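Local coordinates for protein glycerophosphoryl diester phosphodiesterase (Agrobacterium tumefaciens str. C58, PDB 3KS6) that belongs to the glycerophosphoryl diester phosphodiesterase family, folds as a TIM barrel and carries a magnesium ion, at residues L31-F36 with V226-T231; V160-L165 with G208-H213; L121-L126 with K150-P155. All coordinates share one frame; numbering follows the deposited sequence.

Contact 1 (L31-F36 with V226-T231); sequences LEEVEF and VKVFTT. With MG (magnesium ion), chain F.
Glu35 and Thr230 meet through their aliphatic parts: the methyl carbon Thr230 CG2 rests 4.0 Å from Glu35 CB and nearly as close to Glu35 CG. The two residues stand on strands 33-40 and 228-231, which are not paired to each other; strand 4-8 runs between them, and their side chains meet inside the sheet's curve. This is the better-packed part, with His8, Ala6 and Arg103 among its neighbours. Two residues earlier on each strand the fit is looser. There Val228 CG2 merely grazes Glu33 OE1 at 4.1 Å, the two side chains crossing at about a right angle, while Glu33 OE2 turns to a salt bridge with Arg4.

Beyond the Thr230 methyl, the packing gives way to metal and water. Glu35 sets CG anti to its own nitrogen (chi1 -168°) and then bends at chi2 (-90°), which carries the carboxylate to the magnesium ion. Glu35 OE2 binds the metal at 2.1 Å. Water 1, itself a metal ligand, donates to Glu35 OE1 at 2.5 Å. Two anchors thus fix the carboxylate's rotation. Asp37 and Glu105 add further protein ligands, and Thr230 OG1 hydrogen-bonds to an unidentified ligand, probably from the crystallisation liquor. An acidic metal site among the barrel strands is typical of this TIM-barrel phosphodiesterase family.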
loop_
_atom_site.group_PDB
_atom_site.type_symbol
_atom_site.label_atom_id
_atom_site.label_comp_id
_atom_site.label_asym_id
_atom_site.label_seq_id
_atom_site.Cartn_x
_atom_site.Cartn_y
_atom_site.Cartn_z
ATOM N N LEU A 31 -1.199 -15.134 1.677
ATOM C CA LEU A 31 -0.420 -13.964 2.066
ATOM C C LEU A 31 -1.313 -13.177 3.006
ATOM O O LEU A 31 -2.468 -13.535 3.215
ATOM C CB LEU A 31 0.106 -13.153 0.857
ATOM C CG LEU A 31 -0.863 -12.808 -0.282
ATOM C CD1 LEU A 31 -2.079 -12.002 0.196
ATOM C CD2 LEU A 31 -0.113 -12.107 -1.440
ATOM N N GLU A 32 -0.803 -12.083 3.548
ATOM C CA GLU A 32 -1.445 -11.430 4.671
ATOM C C GLU A 32 -2.160 -10.152 4.369
ATOM O O GLU A 32 -3.108 -9.837 5.056
ATOM C CB GLU A 32 -0.411 -11.158 5.753
ATOM C CG GLU A 32 0.107 -12.443 6.418
ATOM C CD GLU A 32 1.044 -13.206 5.536
ATOM O OE1 GLU A 32 1.905 -12.516 4.964
ATOM O OE2 GLU A 32 0.947 -14.464 5.416
ATOM N N GLU A 33 -1.688 -9.398 3.368
ATOM C CA GLU A 33 -2.311 -8.121 3.013
ATOM C C GLU A 33 -2.375 -7.869 1.514
ATOM O O GLU A 33 -1.604 -8.417 0.727
ATOM C CB GLU A 33 -1.542 -6.955 3.664
ATOM C CG GLU A 33 -1.574 -6.938 5.172
ATOM C CD GLU A 33 -0.586 -5.945 5.796
ATOM O OE1 GLU A 33 0.070 -5.196 5.055
ATOM O OE2 GLU A 33 -0.439 -5.947 7.030
ATOM N N VAL A 34 -3.329 -7.036 1.146
ATOM C CA VAL A 34 -3.409 -6.473 -0.187
ATOM C C VAL A 34 -3.166 -4.987 -0.023
ATOM O O VAL A 34 -3.737 -4.364 0.884
ATOM C CB VAL A 34 -4.750 -6.750 -0.883
ATOM C CG1 VAL A 34 -5.917 -6.096 -0.158
ATOM C CG2 VAL A 34 -4.703 -6.314 -2.376
ATOM N N GLU A 35 -2.265 -4.429 -0.848
ATOM C CA GLU A 35 -1.992 -2.998 -0.835
ATOM C C GLU A 35 -2.731 -2.299 -1.982
ATOM O O GLU A 35 -2.788 -2.824 -3.082
ATOM C CB GLU A 35 -0.483 -2.705 -0.898
ATOM C CG GLU A 35 -0.156 -1.208 -0.588
ATOM C CD GLU A 35 -0.140 -0.278 -1.802
ATOM O OE1 GLU A 35 -0.239 -0.736 -2.941
ATOM O OE2 GLU A 35 -0.044 0.959 -1.601
ATOM N N PHE A 36 -3.245 -1.098 -1.728
ATOM C CA PHE A 36 -3.911 -0.301 -2.742
ATOM C C PHE A 36 -3.948 1.160 -2.319
ATOM O O PHE A 36 -3.777 1.481 -1.140
ATOM C CB PHE A 36 -5.345 -0.836 -2.964
ATOM C CG PHE A 36 -6.177 -0.809 -1.712
ATOM C CD1 PHE A 36 -6.072 -1.847 -0.793
ATOM C CD2 PHE A 36 -6.992 0.280 -1.416
ATOM C CE1 PHE A 36 -6.779 -1.832 0.365
ATOM C CE2 PHE A 36 -7.719 0.308 -0.243
ATOM C CZ PHE A 36 -7.634 -0.766 0.649
ATOM N N VAL A 226 12.420 -8.463 7.800
ATOM C CA VAL A 226 11.634 -7.235 7.927
ATOM C C VAL A 226 10.171 -7.562 8.285
ATOM O O VAL A 226 9.704 -8.682 8.071
ATOM C CB VAL A 226 11.740 -6.358 6.650
ATOM C CG1 VAL A 226 13.215 -6.079 6.274
ATOM C CG2 VAL A 226 10.938 -6.939 5.499
ATOM N N LYS A 227 9.446 -6.584 8.835
ATOM C CA LYS A 227 8.089 -6.831 9.278
ATOM C C LYS A 227 7.181 -7.233 8.143
ATOM O O LYS A 227 6.356 -8.148 8.280
ATOM C CB LYS A 227 7.513 -5.578 9.982
ATOM C CG LYS A 227 6.120 -5.781 10.503
ATOM C CD LYS A 227 5.587 -4.523 11.241
ATOM C CE LYS A 227 4.131 -4.718 11.691
ATOM N NZ LYS A 227 3.733 -3.568 12.533
ATOM N N VAL A 228 7.284 -6.515 7.021
ATOM C CA VAL A 228 6.379 -6.692 5.910
ATOM C C VAL A 228 7.060 -6.080 4.703
ATOM O O VAL A 228 7.927 -5.184 4.877
ATOM C CB VAL A 228 5.050 -5.957 6.155
ATOM C CG1 VAL A 228 5.285 -4.444 6.396
ATOM C CG2 VAL A 228 4.027 -6.196 4.990
ATOM N N PHE A 229 6.695 -6.578 3.520
ATOM C CA PHE A 229 7.066 -5.925 2.253
ATOM C C PHE A 229 5.938 -5.996 1.277
ATOM O O PHE A 229 5.156 -6.957 1.294
ATOM C CB PHE A 229 8.355 -6.489 1.640
ATOM C CG PHE A 229 8.287 -7.952 1.256
ATOM C CD1 PHE A 229 7.915 -8.306 -0.013
ATOM C CD2 PHE A 229 8.677 -8.952 2.146
ATOM C CE1 PHE A 229 7.811 -9.679 -0.403
ATOM C CE2 PHE A 229 8.637 -10.317 1.773
ATOM C CZ PHE A 229 8.211 -10.672 0.499
ATOM N N THR A 230 5.793 -4.951 0.455
ATOM C CA THR A 230 4.882 -4.993 -0.683
ATOM C C THR A 230 5.632 -5.505 -1.920
ATOM O O THR A 230 6.832 -5.290 -2.089
ATOM C CB THR A 230 4.264 -3.667 -1.006
ATOM O OG1 THR A 230 5.300 -2.718 -1.315
ATOM C CG2 THR A 230 3.343 -3.190 0.191
ATOM N N THR A 231 4.905 -6.240 -2.762
ATOM C CA THR A 231 5.473 -6.851 -3.976
ATOM C C THR A 231 4.489 -6.915 -5.118
ATOM O O THR A 231 3.309 -7.224 -4.947
ATOM C CB THR A 231 6.015 -8.305 -3.714
ATOM O OG1 THR A 231 6.606 -8.887 -4.908
ATOM C CG2 THR A 231 4.902 -9.222 -3.166
HETATM MG MG MG F . 0.721 2.383 -2.884
HETATM O O HOH W 1 0.308 1.116 -4.536
HETATM O O HOH W 2 1.775 3.628 -4.190
#

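Contact 2 (V160-L165 with G208-H213); sequences VSPSVL and GCWAAH
Trp210 spans the distance between two strands of the TIM barrel that are not direct neighbours, its indole reaching the turn where strand 156-160 gives way to helix 162-179. Strand 184-188 lies between, so the backbones stay well apart, with CA atoms 9.5 Å from each other even at the nearest pair, Val160 and Cys209. The contact is made almost wholly by one large ring, which chi1 of 46° sends toward 160-165 by setting CG between the backbone nitrogen and the carbonyl carbon.

The first point of touch is the backbone of Val160, whose carbonyl oxygen lies near the indole plane at the ring's edge, 3.7 Å from Trp210 CZ2. The same residue is hydrogen-bonded through its backbone to Gly186 on the intervening strand. Ser161 follows at the same edge, presenting CA rather than its side chain, which is turned to another task: OG accepts from Val164 N at 3.2 Å and 166°, making Ser161 the N-cap of helix 162-179. Pro162 then brings its ring carbon CD to 3.9 Å from Trp210 CH2, in an oblique approach and the sole contact here between apolar side chains; the same proline also touches His188. Farther along, Leu165 N bonds back to Ser161 O and helps to complete the first turn.

Segment 160-165 thus touches the indole along the CZ2-CH2 side of its six-membered ring, while His188 and Phe140 add edge-to-face ring contacts. An unknown ligand and an acetate ion lie about 4 Å from the Trp210 side chain, probably from the crystallisation liquor, though consistent with a pocket beside the ring. Although Trp210 NE1 is 4.2 Å from Val160 O, its hydrogen bond goes to the backbone oxygen of Gly186.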
loop_
_atom_site.group_PDB
_atom_site.type_symbol
_atom_site.label_atom_id
_atom_site.label_comp_id
_atom_site.label_asym_id
_atom_site.label_seq_id
_atom_site.Cartn_x
_atom_site.Cartn_y
_atom_site.Cartn_z
ATOM N N VAL A 160 8.700 6.175 3.582
ATOM C CA VAL A 160 9.874 7.081 3.504
ATOM C C VAL A 160 10.583 6.839 2.169
ATOM O O VAL A 160 11.216 5.779 1.942
ATOM C CB VAL A 160 10.799 6.814 4.684
ATOM C CG1 VAL A 160 12.086 7.687 4.604
ATOM C CG2 VAL A 160 10.057 7.053 6.024
ATOM N N SER A 161 10.466 7.802 1.259
ATOM C CA SER A 161 11.044 7.688 -0.073
ATOM C C SER A 161 12.575 7.693 -0.030
ATOM O O SER A 161 13.168 8.232 0.915
ATOM C CB SER A 161 10.592 8.846 -0.947
ATOM O OG SER A 161 11.088 10.061 -0.401
ATOM N N PRO A 162 13.223 7.104 -1.047
ATOM C CA PRO A 162 14.697 7.193 -1.124
ATOM C C PRO A 162 15.244 8.628 -0.928
ATOM O O PRO A 162 16.246 8.799 -0.216
ATOM C CB PRO A 162 15.015 6.584 -2.508
ATOM C CG PRO A 162 13.894 5.520 -2.653
ATOM C CD PRO A 162 12.661 6.273 -2.128
ATOM N N SER A 163 14.581 9.624 -1.526
ATOM C CA SER A 163 14.988 11.049 -1.421
ATOM C C SER A 163 14.935 11.580 -0.009
ATOM O O SER A 163 15.883 12.204 0.477
ATOM C CB SER A 163 14.075 11.913 -2.291
ATOM O OG SER A 163 14.360 11.652 -3.625
ATOM N N VAL A 164 13.819 11.344 0.665
ATOM C CA VAL A 164 13.670 11.736 2.058
ATOM C C VAL A 164 14.723 11.027 2.939
ATOM O O VAL A 164 15.390 11.663 3.751
ATOM C CB VAL A 164 12.190 11.519 2.556
ATOM C CG1 VAL A 164 12.057 11.690 4.078
ATOM C CG2 VAL A 164 11.237 12.495 1.808
ATOM N N LEU A 165 14.911 9.717 2.729
ATOM C CA LEU A 165 15.837 8.948 3.555
ATOM C C LEU A 165 17.264 9.461 3.381
ATOM O O LEU A 165 18.002 9.587 4.348
ATOM C CB LEU A 165 15.784 7.454 3.190
ATOM C CG LEU A 165 16.712 6.481 3.971
ATOM C CD1 LEU A 165 16.492 6.564 5.500
ATOM C CD2 LEU A 165 16.482 5.040 3.496
ATOM N N GLY A 208 9.728 -2.066 7.839
ATOM C CA GLY A 208 9.357 -2.837 6.678
ATOM C C GLY A 208 9.765 -2.191 5.362
ATOM O O GLY A 208 10.378 -1.116 5.347
ATOM N N CYS A 209 9.423 -2.850 4.259
ATOM C CA CYS A 209 9.866 -2.407 2.949
ATOM C C CYS A 209 8.780 -2.403 1.889
ATOM O O CYS A 209 7.653 -2.913 2.073
ATOM C CB CYS A 209 11.084 -3.234 2.468
ATOM S SG CYS A 209 12.446 -3.266 3.626
ATOM N N TRP A 210 9.104 -1.769 0.772
ATOM C CA TRP A 210 8.239 -1.734 -0.399
ATOM C C TRP A 210 9.107 -1.790 -1.666
ATOM O O TRP A 210 10.350 -1.697 -1.611
ATOM C CB TRP A 210 7.277 -0.524 -0.395
ATOM C CG TRP A 210 7.900 0.787 -0.051
ATOM C CD1 TRP A 210 8.096 1.279 1.171
ATOM C CD2 TRP A 210 8.393 1.775 -0.978
ATOM N NE1 TRP A 210 8.706 2.520 1.097
ATOM C CE2 TRP A 210 8.879 2.847 -0.219
ATOM C CE3 TRP A 210 8.447 1.864 -2.376
ATOM C CZ2 TRP A 210 9.456 3.966 -0.804
ATOM C CZ3 TRP A 210 8.996 2.975 -2.951
ATOM C CH2 TRP A 210 9.495 4.017 -2.172
ATOM N N ALA A 211 8.449 -2.067 -2.766
ATOM C CA ALA A 211 9.052 -2.199 -4.105
ATOM C C ALA A 211 9.911 -3.448 -4.279
ATOM O O ALA A 211 10.849 -3.437 -5.067
ATOM C CB ALA A 211 9.835 -0.907 -4.541
ATOM N N ALA A 212 9.574 -4.524 -3.550
ATOM C CA ALA A 212 10.330 -5.790 -3.602
ATOM C C ALA A 212 9.720 -6.669 -4.681
ATOM O O ALA A 212 8.924 -7.550 -4.396
ATOM C CB ALA A 212 10.290 -6.474 -2.295
ATOM N N HIS A 213 10.096 -6.413 -5.923
ATOM C CA HIS A 213 9.455 -7.053 -7.082
ATOM C C HIS A 213 10.232 -8.208 -7.729
ATOM O O HIS A 213 9.621 -9.033 -8.421
ATOM C CB HIS A 213 9.161 -5.993 -8.133
ATOM C CG HIS A 213 8.389 -4.826 -7.612
ATOM N ND1 HIS A 213 7.329 -4.949 -6.737
ATOM C CD2 HIS A 213 8.531 -3.507 -7.842
ATOM C CE1 HIS A 213 6.835 -3.752 -6.472
ATOM N NE2 HIS A 213 7.556 -2.855 -7.125
#

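Contact 3 (L121-L126 with K150-P155)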
loop_
_atom_site.group_PDB
_atom_site.type_symbol
_atom_site.label_atom_id
_atom_site.label_comp_id
_atom_site.label_asym_id
_atom_site.label_seq_id
_atom_site.Cartn_x
_atom_site.Cartn_y
_atom_site.Cartn_z
ATOM N N LEU A 121 -13.570 10.624 4.592
ATOM C CA LEU A 121 -14.368 9.863 3.612
ATOM C C LEU A 121 -13.954 8.400 3.541
ATOM O O LEU A 121 -14.792 7.483 3.408
ATOM C CB LEU A 121 -14.163 10.388 2.191
ATOM C CG LEU A 121 -15.156 11.144 1.335
ATOM C CD1 LEU A 121 -15.201 12.612 1.805
ATOM C CD2 LEU A 121 -14.688 10.991 -0.176
ATOM N N VAL A 122 -12.647 8.195 3.517
ATOM C CA VAL A 122 -12.124 6.834 3.422
ATOM C C VAL A 122 -12.494 6.020 4.669
ATOM O O VAL A 122 -12.966 4.881 4.552
ATOM C CB VAL A 122 -10.581 6.801 3.139
ATOM C CG1 VAL A 122 -10.032 5.340 3.333
ATOM C CG2 VAL A 122 -10.240 7.371 1.746
ATOM N N ILE A 123 -12.281 6.594 5.846
ATOM C CA ILE A 123 -12.586 5.911 7.110
ATOM C C ILE A 123 -14.097 5.572 7.147
ATOM O O ILE A 123 -14.480 4.464 7.469
ATOM C CB ILE A 123 -12.149 6.745 8.337
ATOM C CG1 ILE A 123 -10.613 6.784 8.435
ATOM C CG2 ILE A 123 -12.775 6.183 9.629
ATOM C CD1 ILE A 123 -10.100 7.828 9.377
ATOM N N ALA A 124 -14.942 6.516 6.720
ATOM C CA ALA A 124 -16.399 6.278 6.654
ATOM C C ALA A 124 -16.771 5.172 5.691
ATOM O O ALA A 124 -17.618 4.341 5.975
ATOM C CB ALA A 124 -17.131 7.583 6.277
ATOM N N GLY A 125 -16.145 5.151 4.531
ATOM C CA GLY A 125 -16.399 4.100 3.560
ATOM C C GLY A 125 -15.973 2.745 4.063
ATOM O O GLY A 125 -16.687 1.753 3.862
ATOM N N LEU A 126 -14.806 2.670 4.685
ATOM C CA LEU A 126 -14.365 1.407 5.268
ATOM C C LEU A 126 -15.316 0.920 6.388
ATOM O O LEU A 126 -15.595 -0.287 6.512
ATOM C CB LEU A 126 -12.926 1.549 5.808
ATOM C CG LEU A 126 -11.798 1.562 4.766
ATOM C CD1 LEU A 126 -10.443 2.086 5.343
ATOM C CD2 LEU A 126 -11.631 0.247 4.044
ATOM N N LYS A 150 -5.260 11.524 14.203
ATOM C CA LYS A 150 -6.396 12.117 14.898
ATOM C C LYS A 150 -7.669 11.348 14.641
ATOM O O LYS A 150 -8.533 11.286 15.510
ATOM C CB LYS A 150 -6.615 13.568 14.443
ATOM C CG LYS A 150 -5.524 14.563 14.853
ATOM C CD LYS A 150 -6.028 16.015 14.705
ATOM C CE LYS A 150 -5.132 17.024 15.466
ATOM N NZ LYS A 150 -5.209 16.884 16.970
ATOM N N ALA A 151 -7.788 10.785 13.437
ATOM C CA ALA A 151 -9.021 10.163 12.962
ATOM C C ALA A 151 -9.239 8.690 13.282
ATOM O O ALA A 151 -10.384 8.232 13.271
ATOM C CB ALA A 151 -9.125 10.330 11.446
ATOM N N THR A 152 -8.180 7.918 13.493
ATOM C CA THR A 152 -8.345 6.475 13.653
ATOM C C THR A 152 -7.305 5.921 14.580
ATOM O O THR A 152 -6.211 6.479 14.696
ATOM C CB THR A 152 -8.300 5.721 12.277
ATOM O OG1 THR A 152 -8.618 4.341 12.474
ATOM C CG2 THR A 152 -6.927 5.818 11.580
ATOM N N THR A 153 -7.688 4.853 15.274
ATOM C CA THR A 153 -6.798 4.125 16.136
ATOM C C THR A 153 -6.164 2.960 15.382
ATOM O O THR A 153 -5.364 2.234 15.962
ATOM C CB THR A 153 -7.563 3.561 17.340
ATOM O OG1 THR A 153 -8.683 2.817 16.847
ATOM C CG2 THR A 153 -8.059 4.703 18.193
ATOM N N ARG A 154 -6.511 2.777 14.099
ATOM C CA ARG A 154 -5.897 1.729 13.284
ATOM C C ARG A 154 -4.400 1.946 13.110
ATOM O O ARG A 154 -3.932 3.064 13.207
ATOM C CB ARG A 154 -6.579 1.612 11.907
ATOM C CG ARG A 154 -8.089 1.211 11.959
ATOM C CD ARG A 154 -8.280 -0.110 12.707
ATOM N NE ARG A 154 -7.467 -1.159 12.110
ATOM C CZ ARG A 154 -7.095 -2.297 12.703
ATOM N NH1 ARG A 154 -7.458 -2.591 13.936
ATOM N NH2 ARG A 154 -6.331 -3.146 12.047
ATOM N N PRO A 155 -3.645 0.869 12.862
ATOM C CA PRO A 155 -2.216 1.055 12.689
ATOM C C PRO A 155 -1.900 1.921 11.490
ATOM O O PRO A 155 -2.611 1.854 10.500
ATOM C CB PRO A 155 -1.704 -0.357 12.457
ATOM C CG PRO A 155 -2.773 -1.262 13.022
ATOM C CD PRO A 155 -4.023 -0.540 12.718
#
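Ala151 meets Ile123 in a close methyl-to-methyl contact, with Ala151 CB only 3.4 Å from Ile123 CD1, tighter than carbon atoms usually approach. The example illustrates how a single long aliphatic side chain can join two helices at the protein surface. Ile123, on helix 118-128, holds CG1 anti to its carbonyl carbon (chi1 -70°), and the nearly straight chi2 (166°) extends CD1 across to the end of helix 142-151. That terminal methyl does all the touching on its side. It also lies 3.9 Å from the carbonyl oxygen Ala151 O, so it reaches the backbone of this last helical residue as well as its side chain.

Next comes Thr152, where the chain leaves helical geometry. Its CB is 4.0 Å from Ile123 CD1, so the isoleucine tip is shared by the helix end and the first residue beyond it. The threonine places OG1 anti to its nitrogen, from where the oxygen accepts from Arg154 N at 3.1 Å and a nearly straight 168°. This bond closes an ST turn directly after the helix.

Arg154, two positions on, makes no contact with 121-126. Its NE bonds to the backbone oxygen of Thr135, and Pro155 CD packs against one guanidinium face, 3.3 Å above its plane and toward the rim. Pro155 in turn pairs its backbone with Phe137 and leads into strand 156-160.

The contact therefore joins two successive outer helices of the barrel. Strand 135-139 separates them along the chain and receives Leu126 from helix 118-128 as well as Arg154 and Pro155, while Ile123 also leans on Leu132 in the preceding loop.

From the N terminus the chain first passes 31-36, whose partner 226-231 comes some 190 residues later, so contact 1 closes a loop that holds both other contacts. Within it, contact 3 opens at 121-126 and closes at 150-155, joining neighbouring outer helices. Contact 2 follows in series, opening at 160-165 and closing at 208-213; none of the loops cross. Contacts 2 and 3 lie on opposite sides of the chain's centre, about 24 Å apart between centres. Contacts 1 and 2 instead adjoin: Cys209 probably hydrogen-bonds to Val228 and Thr230, linking strands 206-210 and 228-231 where the barrel returns toward its first strands.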